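Local coordinates for putative acyl-[acyl-carrier-protein]--UDP-N-acetylglucosamine O-acyltransferase (PDB 4R36), which probably transfers an acyl chain from acyl carrier protein to the sugar of UDP-N-acetylglucosamine, the first step of lipid A synthesis, at residues A[23-28]-A[41-46]; A[35-40]-A[53-58]; A[47-52]-A[64-69]; A[60-65]-A[74-79]; A[80-85]-A[110-115]. All coordinates share one frame; numbering follows the deposited sequence.

All five contacts belong to the N-terminal part of a left-handed parallel beta helix that assembles into a trimer. Interactions 1, 2, 3 and 5 join successive coils; interaction 4 does so at a corner and also reaches across the interior, through I64 and I76. Interactions 1 and 5 lie on the same sheet, which faces the neighbouring subunits; interaction 1 sets two tyrosine rings side by side at the partly exposed end of the helix, while interaction 5 is buried and uses waters. Interaction 2 sits on another face, untouched by other subunits, and is rich in asparagine and charged side chains. Interaction 3 is a polar corner gripped by an arginine. Interaction 4 is buried, apolar and nearly without hydrogen bonds.

Interaction 1. Residues A[23-28]-A[41-46]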
# COMPACT_ATOMS: atom_id res chain seq x y z
N SER A 23 -8.91 9.99 -27.85
CA SER A 23 -8.16 11.25 -27.84
C SER A 23 -6.92 11.19 -28.75
O SER A 23 -6.19 10.21 -28.76
CB SER A 23 -7.74 11.67 -26.42
OG SER A 23 -6.77 12.66 -26.40
N PRO A 24 -6.67 12.28 -29.51
CA PRO A 24 -5.43 12.36 -30.28
C PRO A 24 -4.19 12.48 -29.36
O PRO A 24 -3.07 12.45 -29.82
CB PRO A 24 -5.58 13.66 -31.13
CG PRO A 24 -6.69 14.43 -30.51
CD PRO A 24 -7.54 13.47 -29.69
N LEU A 25 -4.37 12.74 -28.07
CA LEU A 25 -3.20 12.85 -27.18
C LEU A 25 -2.86 11.47 -26.48
O LEU A 25 -1.94 11.40 -25.68
CB LEU A 25 -3.50 13.92 -26.16
CG LEU A 25 -3.78 15.35 -26.64
CD1 LEU A 25 -4.21 16.24 -25.50
CD2 LEU A 25 -2.53 15.89 -27.32
N ALA A 26 -3.61 10.43 -26.80
CA ALA A 26 -3.23 9.05 -26.47
C ALA A 26 -2.20 8.59 -27.45
O ALA A 26 -2.20 9.06 -28.59
CB ALA A 26 -4.46 8.16 -26.56
N TYR A 27 -1.35 7.66 -27.03
CA TYR A 27 -0.48 6.92 -27.89
C TYR A 27 -1.09 5.51 -28.03
O TYR A 27 -1.29 4.78 -27.05
CB TYR A 27 0.96 6.89 -27.40
CG TYR A 27 1.76 5.95 -28.28
CD1 TYR A 27 2.40 6.40 -29.43
CD2 TYR A 27 1.75 4.58 -28.03
CE1 TYR A 27 3.06 5.50 -30.28
CE2 TYR A 27 2.37 3.69 -28.85
CZ TYR A 27 3.03 4.14 -29.98
OH TYR A 27 3.67 3.23 -30.80
N ILE A 28 -1.41 5.14 -29.27
CA ILE A 28 -1.96 3.84 -29.61
C ILE A 28 -1.18 3.23 -30.75
O ILE A 28 -1.16 3.78 -31.85
CB ILE A 28 -3.42 3.92 -29.99
CG1 ILE A 28 -4.16 4.68 -28.90
CG2 ILE A 28 -4.00 2.53 -30.22
CD1 ILE A 28 -5.65 4.81 -29.11
N ALA A 41 -8.75 8.39 -23.19
CA ALA A 41 -8.35 9.67 -22.77
C ALA A 41 -6.90 10.03 -23.17
O ALA A 41 -6.16 9.20 -23.57
CB ALA A 41 -8.52 9.78 -21.22
N PRO A 42 -6.51 11.33 -23.00
CA PRO A 42 -5.12 11.77 -23.22
C PRO A 42 -4.15 10.99 -22.34
O PRO A 42 -4.49 10.59 -21.20
CB PRO A 42 -5.14 13.23 -22.79
CG PRO A 42 -6.57 13.65 -23.00
CD PRO A 42 -7.40 12.46 -22.67
N PHE A 43 -2.97 10.76 -22.88
CA PHE A 43 -1.84 10.25 -22.13
C PHE A 43 -1.99 8.78 -21.78
O PHE A 43 -1.20 8.26 -21.06
CB PHE A 43 -1.53 11.16 -20.88
CG PHE A 43 -1.67 12.66 -21.19
CD1 PHE A 43 -1.06 13.21 -22.31
CD2 PHE A 43 -2.42 13.49 -20.38
CE1 PHE A 43 -1.20 14.58 -22.58
CE2 PHE A 43 -2.54 14.85 -20.60
CZ PHE A 43 -1.94 15.39 -21.73
N VAL A 44 -2.96 8.11 -22.39
CA VAL A 44 -3.05 6.68 -22.37
C VAL A 44 -2.02 6.13 -23.34
O VAL A 44 -1.84 6.65 -24.48
CB VAL A 44 -4.47 6.21 -22.75
CG1 VAL A 44 -4.52 4.71 -22.96
CG2 VAL A 44 -5.46 6.64 -21.72
N TYR A 45 -1.34 5.08 -22.91
CA TYR A 45 -0.34 4.40 -23.70
C TYR A 45 -0.77 2.99 -23.96
O TYR A 45 -1.02 2.23 -23.02
CB TYR A 45 0.99 4.40 -23.00
CG TYR A 45 2.03 3.55 -23.69
CD1 TYR A 45 2.18 2.19 -23.41
CD2 TYR A 45 2.86 4.10 -24.63
CE1 TYR A 45 3.15 1.41 -24.05
CE2 TYR A 45 3.81 3.34 -25.30
CZ TYR A 45 3.94 2.00 -25.03
OH TYR A 45 4.94 1.30 -25.67
N ILE A 46 -0.99 2.66 -25.22
CA ILE A 46 -1.43 1.33 -25.68
C ILE A 46 -0.42 0.79 -26.65
O ILE A 46 -0.15 1.41 -27.71
CB ILE A 46 -2.80 1.35 -26.32
CG1 ILE A 46 -3.84 2.04 -25.42
CG2 ILE A 46 -3.24 -0.05 -26.65
CD1 ILE A 46 -5.24 2.01 -25.87
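Y27 and Y45 both hold CG anti to the backbone N (chi1 173° and 172°), and because their strands run parallel and in register the two phenol rings leave side by side, pointing the same way. This is coil-on-coil stacking in a left-handed parallel beta helix, strand 27-28 lying on strand 45-46 one 18-residue turn later. The ring planes are only 16° apart but slid past each other, so overlap is slight: CD2 of Y27 meets CD2 of Y45 at 3.6 Å while the centroids stay 5.3 Å apart. I28 and I46 face the helix interior, also side by side, with I40 against both. Y27 is gripped at both ends of its backbone, its N donating to V44 O at 2.8 Å and its O accepting from I46 N. Before the strands, the type I turn of S23 to A26 sits on the type II turn of A41 to V44, with L25 CB against P42 CB at 3.8 Å. Here the trimer closes in: F43 of the second subunit packs on Y27, and Y27 of the third on L25. S23 OG accepts from L25 N in an ST turn and rests 3.5 Å from P42 CG.

Interaction 2. Residues A[35-40]-A[53-58]; sequences GENVEI and GDNNKI
E39 lies alongside K57, both extended and pointing the same way from adjacent strands of the left-handed beta helix, 39-40 and 57-58. Followed outward, E39 CB passes N56 O at 4.1 Å, then CD comes against K57 CE, and at the tip OE2 touches that same CE at 3.2 Å, while OE1 lies more loosely by CE and CD. The charged ends just miss: OE2 and K57 NZ are 4.2 Å apart, too far for a salt bridge, and a water donates to OE2 instead while also making a weak bond to I58 O. Beneath them the backbone is regular parallel sheet, with E39 N bonded to N56 O and I58 N to E39 O. I40 and I58 point the other way, into the helix core. At the preceding corner side chains join the backbone bonding: N55 N still donates to E36 O, and D54 OD1 accepts from E36 N at 2.8 Å, met from above its carboxylate plane. V38 CG2 presses on G53 O at 3.2 Å. N56 turns to the next coil, bonding N74 N and G71 O. N37 and N55 hold their amide planes 73° apart, yet N37 ND2 reaches N55 OD1 at 2.8 Å in a nearly straight bond (173°) lying in the plane of the N37 amide.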
# COMPACT_ATOMS: atom_id res chain seq x y z
N GLY A 35 -11.97 -2.29 -30.06
CA GLY A 35 -13.33 -2.50 -30.45
C GLY A 35 -14.10 -1.20 -30.64
O GLY A 35 -13.51 -0.14 -30.69
N GLU A 36 -15.41 -1.31 -30.67
CA GLU A 36 -16.31 -0.15 -30.89
C GLU A 36 -16.75 0.52 -29.62
O GLU A 36 -16.83 -0.10 -28.56
CB GLU A 36 -17.58 -0.61 -31.58
CG GLU A 36 -17.39 -0.92 -33.06
CD GLU A 36 -18.73 -1.13 -33.77
OE1 GLU A 36 -19.51 -0.14 -33.95
OE2 GLU A 36 -19.01 -2.29 -34.12
N ASN A 37 -17.12 1.78 -29.75
CA ASN A 37 -17.51 2.61 -28.64
C ASN A 37 -16.49 2.51 -27.47
O ASN A 37 -16.89 2.28 -26.32
CB ASN A 37 -18.88 2.15 -28.19
CG ASN A 37 -19.53 3.07 -27.20
OD1 ASN A 37 -19.44 4.30 -27.30
ND2 ASN A 37 -20.20 2.47 -26.20
N VAL A 38 -15.24 2.70 -27.79
CA VAL A 38 -14.15 2.74 -26.81
C VAL A 38 -13.70 4.17 -26.64
O VAL A 38 -13.33 4.85 -27.61
CB VAL A 38 -12.96 1.84 -27.23
CG1 VAL A 38 -11.75 2.01 -26.30
CG2 VAL A 38 -13.39 0.38 -27.25
N GLU A 39 -13.78 4.65 -25.41
CA GLU A 39 -13.30 5.96 -25.06
C GLU A 39 -11.87 5.87 -24.46
O GLU A 39 -11.64 5.11 -23.51
CB GLU A 39 -14.25 6.57 -24.08
CG GLU A 39 -13.87 7.91 -23.60
CD GLU A 39 -14.84 8.43 -22.53
OE1 GLU A 39 -16.04 8.09 -22.57
OE2 GLU A 39 -14.37 9.14 -21.66
N ILE A 40 -10.93 6.63 -25.04
CA ILE A 40 -9.55 6.66 -24.65
C ILE A 40 -9.17 8.10 -24.41
O ILE A 40 -9.26 8.95 -25.30
CB ILE A 40 -8.66 5.96 -25.63
CG1 ILE A 40 -9.14 4.52 -25.81
CG2 ILE A 40 -7.22 6.03 -25.21
CD1 ILE A 40 -8.45 3.71 -26.84
N GLY A 53 -11.79 -4.91 -26.26
CA GLY A 53 -13.16 -5.16 -26.72
C GLY A 53 -13.98 -3.91 -26.87
O GLY A 53 -13.45 -2.81 -27.01
N ASP A 54 -15.29 -4.08 -26.83
CA ASP A 54 -16.22 -2.96 -27.02
C ASP A 54 -16.61 -2.29 -25.75
O ASP A 54 -16.55 -2.88 -24.67
CB ASP A 54 -17.51 -3.47 -27.64
CG ASP A 54 -17.28 -4.12 -29.02
OD1 ASP A 54 -16.29 -3.81 -29.74
OD2 ASP A 54 -18.10 -5.01 -29.31
N ASN A 55 -17.04 -1.05 -25.88
CA ASN A 55 -17.69 -0.31 -24.74
C ASN A 55 -16.74 -0.16 -23.52
O ASN A 55 -17.15 -0.30 -22.40
CB ASN A 55 -19.00 -0.95 -24.29
CG ASN A 55 -19.99 -1.16 -25.43
OD1 ASN A 55 -20.19 -0.28 -26.23
ND2 ASN A 55 -20.61 -2.29 -25.47
N ASN A 56 -15.48 0.15 -23.76
CA ASN A 56 -14.50 0.32 -22.69
C ASN A 56 -14.23 1.77 -22.51
O ASN A 56 -14.28 2.54 -23.46
CB ASN A 56 -13.21 -0.44 -22.96
CG ASN A 56 -13.41 -1.95 -22.82
OD1 ASN A 56 -13.66 -2.48 -21.70
ND2 ASN A 56 -13.29 -2.66 -23.93
N LYS A 57 -13.93 2.16 -21.28
CA LYS A 57 -13.49 3.49 -20.99
C LYS A 57 -12.12 3.43 -20.33
O LYS A 57 -11.99 2.82 -19.28
CB LYS A 57 -14.52 4.14 -20.04
CG LYS A 57 -14.09 5.53 -19.58
CD LYS A 57 -15.21 6.28 -18.93
CE LYS A 57 -14.78 7.72 -18.77
NZ LYS A 57 -15.47 8.41 -17.65
N ILE A 58 -11.14 4.05 -20.95
CA ILE A 58 -9.78 4.01 -20.49
C ILE A 58 -9.43 5.44 -20.20
O ILE A 58 -9.30 6.27 -21.11
CB ILE A 58 -8.85 3.42 -21.54
CG1 ILE A 58 -9.41 2.08 -21.97
CG2 ILE A 58 -7.44 3.35 -21.02
CD1 ILE A 58 -8.51 1.30 -22.90
O HOH W 1 -11.75 7.95 -20.92

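Interaction 3. Residues A[47-52]-A[64-69]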
# COMPACT_ATOMS: atom_id res chain seq x y z
N ASP A 47 0.14 -0.37 -26.31
CA ASP A 47 1.17 -1.09 -27.03
C ASP A 47 0.60 -1.94 -28.15
O ASP A 47 -0.61 -2.14 -28.31
CB ASP A 47 1.79 -2.05 -26.03
CG ASP A 47 3.28 -2.04 -25.95
OD1 ASP A 47 3.98 -1.73 -26.93
OD2 ASP A 47 3.73 -2.53 -24.86
N ARG A 48 1.51 -2.51 -28.92
CA ARG A 48 1.20 -3.59 -29.82
C ARG A 48 0.91 -4.88 -29.05
O ARG A 48 1.18 -4.95 -27.83
CB ARG A 48 2.38 -3.75 -30.79
CG ARG A 48 3.58 -4.40 -30.17
CD ARG A 48 4.80 -4.38 -31.06
NE ARG A 48 5.94 -4.73 -30.23
CZ ARG A 48 6.62 -5.87 -30.31
NH1 ARG A 48 6.29 -6.81 -31.18
NH2 ARG A 48 7.63 -6.06 -29.51
N ASN A 49 0.34 -5.88 -29.73
CA ASN A 49 -0.08 -7.16 -29.12
C ASN A 49 -1.01 -6.86 -27.94
O ASN A 49 -0.86 -7.42 -26.82
CB ASN A 49 1.13 -7.95 -28.67
CG ASN A 49 0.78 -9.34 -28.17
OD1 ASN A 49 -0.20 -9.92 -28.56
ND2 ASN A 49 1.52 -9.80 -27.20
N VAL A 50 -1.99 -6.02 -28.22
CA VAL A 50 -3.05 -5.66 -27.30
C VAL A 50 -4.37 -5.92 -28.01
O VAL A 50 -4.52 -5.57 -29.23
CB VAL A 50 -2.93 -4.18 -26.87
CG1 VAL A 50 -4.25 -3.70 -26.27
CG2 VAL A 50 -1.71 -3.95 -25.97
N VAL A 51 -5.33 -6.50 -27.28
CA VAL A 51 -6.71 -6.61 -27.70
C VAL A 51 -7.62 -5.97 -26.67
O VAL A 51 -7.54 -6.29 -25.49
CB VAL A 51 -7.10 -8.07 -27.91
CG1 VAL A 51 -8.52 -8.21 -28.42
CG2 VAL A 51 -6.06 -8.70 -28.85
N ILE A 52 -8.45 -5.04 -27.15
CA ILE A 52 -9.44 -4.33 -26.35
C ILE A 52 -10.80 -4.47 -27.03
O ILE A 52 -10.97 -4.13 -28.24
CB ILE A 52 -9.05 -2.83 -26.21
CG1 ILE A 52 -7.76 -2.64 -25.39
CG2 ILE A 52 -10.18 -2.04 -25.60
CD1 ILE A 52 -7.12 -1.29 -25.56
N ILE A 64 -1.70 0.23 -21.15
CA ILE A 64 -2.11 -1.08 -21.59
C ILE A 64 -0.97 -1.65 -22.41
O ILE A 64 -0.70 -1.22 -23.59
CB ILE A 64 -3.41 -1.03 -22.43
CG1 ILE A 64 -4.49 -0.12 -21.84
CG2 ILE A 64 -3.97 -2.45 -22.69
CD1 ILE A 64 -5.03 -0.60 -20.52
N LEU A 65 -0.26 -2.60 -21.81
CA LEU A 65 1.00 -3.07 -22.37
C LEU A 65 0.91 -4.40 -23.15
O LEU A 65 -0.11 -5.14 -23.11
CB LEU A 65 2.03 -3.18 -21.24
CG LEU A 65 2.25 -1.97 -20.33
CD1 LEU A 65 3.34 -2.33 -19.30
CD2 LEU A 65 2.67 -0.76 -21.15
N TYR A 66 1.98 -4.66 -23.88
CA TYR A 66 2.16 -5.85 -24.67
C TYR A 66 1.64 -7.09 -23.94
O TYR A 66 2.11 -7.43 -22.82
CB TYR A 66 3.68 -5.99 -24.90
CG TYR A 66 4.09 -7.14 -25.74
CD1 TYR A 66 4.32 -8.38 -25.19
CD2 TYR A 66 4.30 -6.99 -27.14
CE1 TYR A 66 4.75 -9.45 -25.97
CE2 TYR A 66 4.71 -8.07 -27.92
CZ TYR A 66 4.92 -9.28 -27.35
OH TYR A 66 5.32 -10.35 -28.11
N GLY A 67 0.65 -7.74 -24.55
CA GLY A 67 0.10 -8.95 -24.02
C GLY A 67 -1.24 -8.78 -23.34
O GLY A 67 -1.79 -9.74 -22.83
N SER A 68 -1.74 -7.57 -23.25
CA SER A 68 -3.03 -7.35 -22.60
C SER A 68 -4.19 -7.77 -23.46
O SER A 68 -4.15 -7.61 -24.70
CB SER A 68 -3.23 -5.90 -22.27
OG SER A 68 -2.21 -5.37 -21.40
N ARG A 69 -5.21 -8.31 -22.79
CA ARG A 69 -6.44 -8.73 -23.39
C ARG A 69 -7.56 -8.24 -22.51
O ARG A 69 -7.68 -8.64 -21.32
CB ARG A 69 -6.49 -10.23 -23.47
CG ARG A 69 -5.31 -10.91 -24.15
CD ARG A 69 -5.36 -10.74 -25.67
NE ARG A 69 -4.23 -11.39 -26.31
CZ ARG A 69 -3.09 -10.81 -26.67
NH1 ARG A 69 -2.84 -9.54 -26.42
NH2 ARG A 69 -2.16 -11.55 -27.28
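Two stacked corners of the left-handed beta helix meet here, each carrying the chain from one sheet to the next, and N49 is where they lock together. R69 grips N49 end-on with two nitrogens: NH1 bonds the backbone O of N49 and NH2 bonds OD1, each at 2.9 Å. The bend in the R69 chain at chi2 (-75°) brings the guanidinium back over its own corner, where NH1 also donates to S68 O, and V51 CG2 packs on one face of the group. The N49 O is doubly held, since G67 N reaches it at 2.7 Å from the opposite face of the carbonyl plane to NH1. The same asparagine lies over the Y66 ring. Its CB makes a CH-pi contact 4.0 Å from the centroid, and ND2 stands above the ring, 3.4 Å from CZ, with amide and ring planes 71° apart. R48 is also against this tyrosine, Y66 CE2 lying over the centre of its guanidinium, while the phenol OH bonds E95. D47 OD2 accepts from Y66 N at 2.9 Å, from above the carboxylate plane, fixing the start of the L65 to S68 turn. Inside the corner the contact becomes apolar: V50 CG1 meets I64 CG2 at 3.8 Å, the two side chains crossing at about a right angle. V51 N then bonds S68 O to begin the parallel pairing of 51-52 with 68-70. The type II turn from L65 to S68, with G67 at a positive phi (103°), makes the tight corner typical of the hexapeptide-repeat beta helix.

Interaction 4. Residues A[60-65]-A[74-79]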
# COMPACT_ATOMS: atom_id res chain seq x y z
N ALA A 60 -7.31 8.75 -18.34
CA ALA A 60 -6.01 9.38 -18.57
C ALA A 60 -4.87 8.75 -17.86
O ALA A 60 -4.97 8.35 -16.69
CB ALA A 60 -6.08 10.85 -18.23
N ASN A 61 -3.74 8.69 -18.55
CA ASN A 61 -2.50 8.20 -18.00
C ASN A 61 -2.54 6.71 -17.62
O ASN A 61 -1.74 6.29 -16.86
CB ASN A 61 -2.00 9.05 -16.82
CG ASN A 61 -1.67 10.53 -17.23
OD1 ASN A 61 -0.54 10.85 -17.67
ND2 ASN A 61 -2.65 11.41 -17.08
N ALA A 62 -3.43 5.92 -18.18
CA ALA A 62 -3.43 4.49 -17.97
C ALA A 62 -2.49 3.88 -19.01
O ALA A 62 -2.26 4.51 -20.07
CB ALA A 62 -4.84 3.94 -18.11
N ASN A 63 -1.99 2.67 -18.72
CA ASN A 63 -1.04 1.98 -19.56
C ASN A 63 -1.53 0.56 -19.86
O ASN A 63 -1.80 -0.23 -18.91
CB ASN A 63 0.31 1.93 -18.90
CG ASN A 63 0.79 3.30 -18.42
OD1 ASN A 63 0.45 3.83 -17.32
ND2 ASN A 63 1.59 3.83 -19.18
N ILE A 64 -1.70 0.23 -21.15
CA ILE A 64 -2.11 -1.08 -21.59
C ILE A 64 -0.97 -1.65 -22.41
O ILE A 64 -0.70 -1.22 -23.59
CB ILE A 64 -3.41 -1.03 -22.43
CG1 ILE A 64 -4.49 -0.12 -21.84
CG2 ILE A 64 -3.97 -2.45 -22.69
CD1 ILE A 64 -5.03 -0.60 -20.52
N LEU A 65 -0.26 -2.60 -21.81
CA LEU A 65 1.00 -3.07 -22.37
C LEU A 65 0.91 -4.40 -23.15
O LEU A 65 -0.11 -5.14 -23.11
CB LEU A 65 2.03 -3.18 -21.24
CG LEU A 65 2.25 -1.97 -20.33
CD1 LEU A 65 3.34 -2.33 -19.30
CD2 LEU A 65 2.67 -0.76 -21.15
N ASN A 74 -15.57 -2.48 -19.63
CA ASN A 74 -14.73 -2.16 -18.47
C ASN A 74 -14.47 -0.68 -18.34
O ASN A 74 -14.55 0.08 -19.33
CB ASN A 74 -13.40 -2.83 -18.68
CG ASN A 74 -13.52 -4.33 -18.77
OD1 ASN A 74 -13.73 -5.04 -17.76
ND2 ASN A 74 -13.43 -4.85 -20.00
N THR A 75 -14.12 -0.23 -17.13
CA THR A 75 -13.52 1.10 -16.96
C THR A 75 -12.18 0.98 -16.29
O THR A 75 -12.06 0.28 -15.25
CB THR A 75 -14.42 2.00 -16.07
OG1 THR A 75 -15.78 1.97 -16.53
CG2 THR A 75 -13.97 3.41 -16.01
N ILE A 76 -11.18 1.59 -16.90
CA ILE A 76 -9.79 1.50 -16.44
C ILE A 76 -9.43 2.90 -16.07
O ILE A 76 -9.40 3.84 -16.91
CB ILE A 76 -8.90 0.83 -17.53
CG1 ILE A 76 -9.42 -0.60 -17.74
CG2 ILE A 76 -7.45 0.85 -17.15
CD1 ILE A 76 -8.73 -1.26 -18.88
N PHE A 77 -9.12 3.08 -14.77
CA PHE A 77 -8.90 4.37 -14.21
C PHE A 77 -7.51 4.87 -14.39
O PHE A 77 -6.58 4.10 -14.70
CB PHE A 77 -9.31 4.34 -12.70
CG PHE A 77 -10.77 4.38 -12.49
CD1 PHE A 77 -11.59 3.28 -12.85
CD2 PHE A 77 -11.38 5.49 -11.95
CE1 PHE A 77 -12.94 3.33 -12.65
CE2 PHE A 77 -12.75 5.50 -11.73
CZ PHE A 77 -13.53 4.42 -12.09
N PRO A 78 -7.29 6.17 -14.12
CA PRO A 78 -5.93 6.73 -14.32
C PRO A 78 -4.80 6.03 -13.60
O PRO A 78 -4.94 5.68 -12.39
CB PRO A 78 -6.04 8.16 -13.78
CG PRO A 78 -7.48 8.46 -14.02
CD PRO A 78 -8.20 7.18 -13.61
N GLY A 79 -3.69 5.81 -14.31
CA GLY A 79 -2.49 5.25 -13.67
C GLY A 79 -2.51 3.72 -13.53
O GLY A 79 -1.49 3.17 -13.20
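A62 and G79 bring their CA atoms to 4.5 Å, but the backbones run at 101° to each other, so the segments meet as a corner against a corner and form no sheet. G79 sits at positive phi (82°), a conformation that suits glycine, and its N makes a weak hydrogen bond to N61 O at 3.2 Å. Just before it, A60 O lies against P78, 3.0 Å from CA and 3.1 Å from CB, a close carbonyl-to-proline fit with a CA-H...O contact. The side chains that look into the beta helix are aliphatic. A62 CB rests on F77 O at 3.8 Å as well as on I76 CG2 at 4.2 Å. I64 and I76 come from two different faces of the helix and reach toward each other tip to tip, CD1 to CD1 at 4.1 Å. That bridge is part of the aliphatic core that fills the coils. Outside, the corner is a subunit interface: N63 of the third subunit packs on A60 and P78, and I85 of the same subunit on F77, whose ring also makes a cation-pi pair with R107 of its own chain. A bound calcium ion lies near G79, as does N109, a calcium ligand of this protein. Strand 63-64 is held between 45-46 and 81-82 in one sheet, and strand 75-76 lies between 57-58 and 105-106 in another, with I82 and I70 packed against both I64 and I76.

Interaction 5. Residues A[80-85]-A[110-115]; sequences AVIGAI and VTINRG
V81 and T111 head the tight half of this contact, where strands 81-82 and 111-112 pair in parallel with hardly a break. V81 N bonds V110 O at 2.8 Å, its O takes I112 N, and G83 N closes the run on I112 O at 2.8 Å. I82 and I112 point inward together, CG1 to CD1 at 4.4 Å. T111 turns to the other side, its OG1 bonded to H135. These are adjacent coils of the left-handed beta helix, but 30 residues apart instead of the 18 of regular coils, because the chain makes an excursion after I85. Beyond G83 the pairing opens and water comes in. One water donates to V81 O and accepts from A84 N and N113 ND2, filling in where the strands part; N113 lies about 5 Å, at the nearest side-chain atoms, from H138, a UDP-N-acetylglucosamine-binding residue. A second water links G83 O to R114 NE, lying in the guanidinium plane. R114 sets CG between its backbone N and carbonyl carbon (chi1 68°) and then runs out extended past G83 O to S96 and E94, both bonded by NH1. Its N still holds A84 O at 2.9 Å, and I85 CG2 touches NH2 at 3.7 Å.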
# COMPACT_ATOMS: atom_id res chain seq x y z
N ALA A 80 -3.60 3.03 -13.88
CA ALA A 80 -3.56 1.58 -13.96
C ALA A 80 -2.56 1.10 -15.00
O ALA A 80 -2.30 1.77 -16.02
CB ALA A 80 -4.93 1.04 -14.28
N VAL A 81 -1.91 -0.02 -14.70
CA VAL A 81 -0.95 -0.57 -15.59
C VAL A 81 -1.32 -2.04 -15.80
O VAL A 81 -1.10 -2.89 -14.90
CB VAL A 81 0.48 -0.43 -15.04
CG1 VAL A 81 1.49 -0.96 -16.06
CG2 VAL A 81 0.80 1.03 -14.65
N ILE A 82 -1.76 -2.37 -17.00
CA ILE A 82 -2.09 -3.74 -17.37
C ILE A 82 -1.07 -4.30 -18.34
O ILE A 82 -0.70 -3.65 -19.33
CB ILE A 82 -3.51 -3.78 -17.96
CG1 ILE A 82 -4.54 -3.24 -16.93
CG2 ILE A 82 -3.89 -5.20 -18.36
CD1 ILE A 82 -5.94 -3.17 -17.45
N GLY A 83 -0.53 -5.49 -18.01
CA GLY A 83 0.31 -6.25 -18.87
C GLY A 83 1.79 -6.13 -18.72
O GLY A 83 2.53 -6.74 -19.50
N ALA A 84 2.27 -5.44 -17.69
CA ALA A 84 3.70 -5.42 -17.47
C ALA A 84 4.25 -6.81 -17.18
O ALA A 84 3.51 -7.71 -16.68
CB ALA A 84 4.07 -4.47 -16.36
N ILE A 85 5.52 -7.00 -17.52
CA ILE A 85 6.17 -8.27 -17.31
C ILE A 85 6.12 -8.67 -15.81
O ILE A 85 6.07 -7.80 -14.93
CB ILE A 85 7.60 -8.33 -17.81
CG1 ILE A 85 8.50 -7.30 -17.10
CG2 ILE A 85 7.60 -8.14 -19.34
CD1 ILE A 85 9.94 -7.47 -17.42
N VAL A 110 -3.93 0.30 -10.22
CA VAL A 110 -3.99 -1.14 -10.20
C VAL A 110 -2.96 -1.72 -11.17
O VAL A 110 -2.76 -1.18 -12.26
CB VAL A 110 -5.38 -1.65 -10.52
CG1 VAL A 110 -5.34 -3.12 -10.88
CG2 VAL A 110 -6.36 -1.36 -9.37
N THR A 111 -2.26 -2.76 -10.76
CA THR A 111 -1.30 -3.42 -11.60
C THR A 111 -1.76 -4.87 -11.84
O THR A 111 -2.05 -5.61 -10.90
CB THR A 111 0.14 -3.39 -11.00
OG1 THR A 111 0.16 -3.88 -9.64
CG2 THR A 111 0.71 -1.98 -11.04
N ILE A 112 -1.82 -5.25 -13.12
CA ILE A 112 -2.07 -6.62 -13.49
C ILE A 112 -0.94 -7.08 -14.41
O ILE A 112 -0.92 -6.76 -15.60
CB ILE A 112 -3.45 -6.81 -14.13
CG1 ILE A 112 -4.57 -6.18 -13.30
CG2 ILE A 112 -3.74 -8.28 -14.42
CD1 ILE A 112 -5.94 -6.19 -13.93
N ASN A 113 0.00 -7.84 -13.86
CA ASN A 113 1.13 -8.27 -14.64
C ASN A 113 0.71 -9.45 -15.53
O ASN A 113 -0.10 -10.29 -15.14
CB ASN A 113 2.32 -8.71 -13.77
CG ASN A 113 2.88 -7.67 -12.79
OD1 ASN A 113 3.60 -8.07 -11.87
ND2 ASN A 113 2.59 -6.41 -12.95
N ARG A 114 1.33 -9.58 -16.71
CA ARG A 114 1.18 -10.75 -17.50
C ARG A 114 1.83 -11.97 -16.91
O ARG A 114 2.59 -11.92 -15.90
CB ARG A 114 1.64 -10.50 -18.96
CG ARG A 114 3.11 -10.26 -19.24
CD ARG A 114 3.18 -9.94 -20.75
NE ARG A 114 4.50 -9.62 -21.30
CZ ARG A 114 5.36 -10.48 -21.86
NH1 ARG A 114 5.16 -11.75 -21.87
NH2 ARG A 114 6.50 -10.02 -22.38
N GLY A 115 1.55 -13.10 -17.53
CA GLY A 115 1.95 -14.41 -16.97
C GLY A 115 3.43 -14.82 -17.16
O GLY A 115 4.22 -14.10 -17.78
O HOH W 2 1.34 -4.38 -14.71
O HOH W 3 4.33 -6.70 -21.40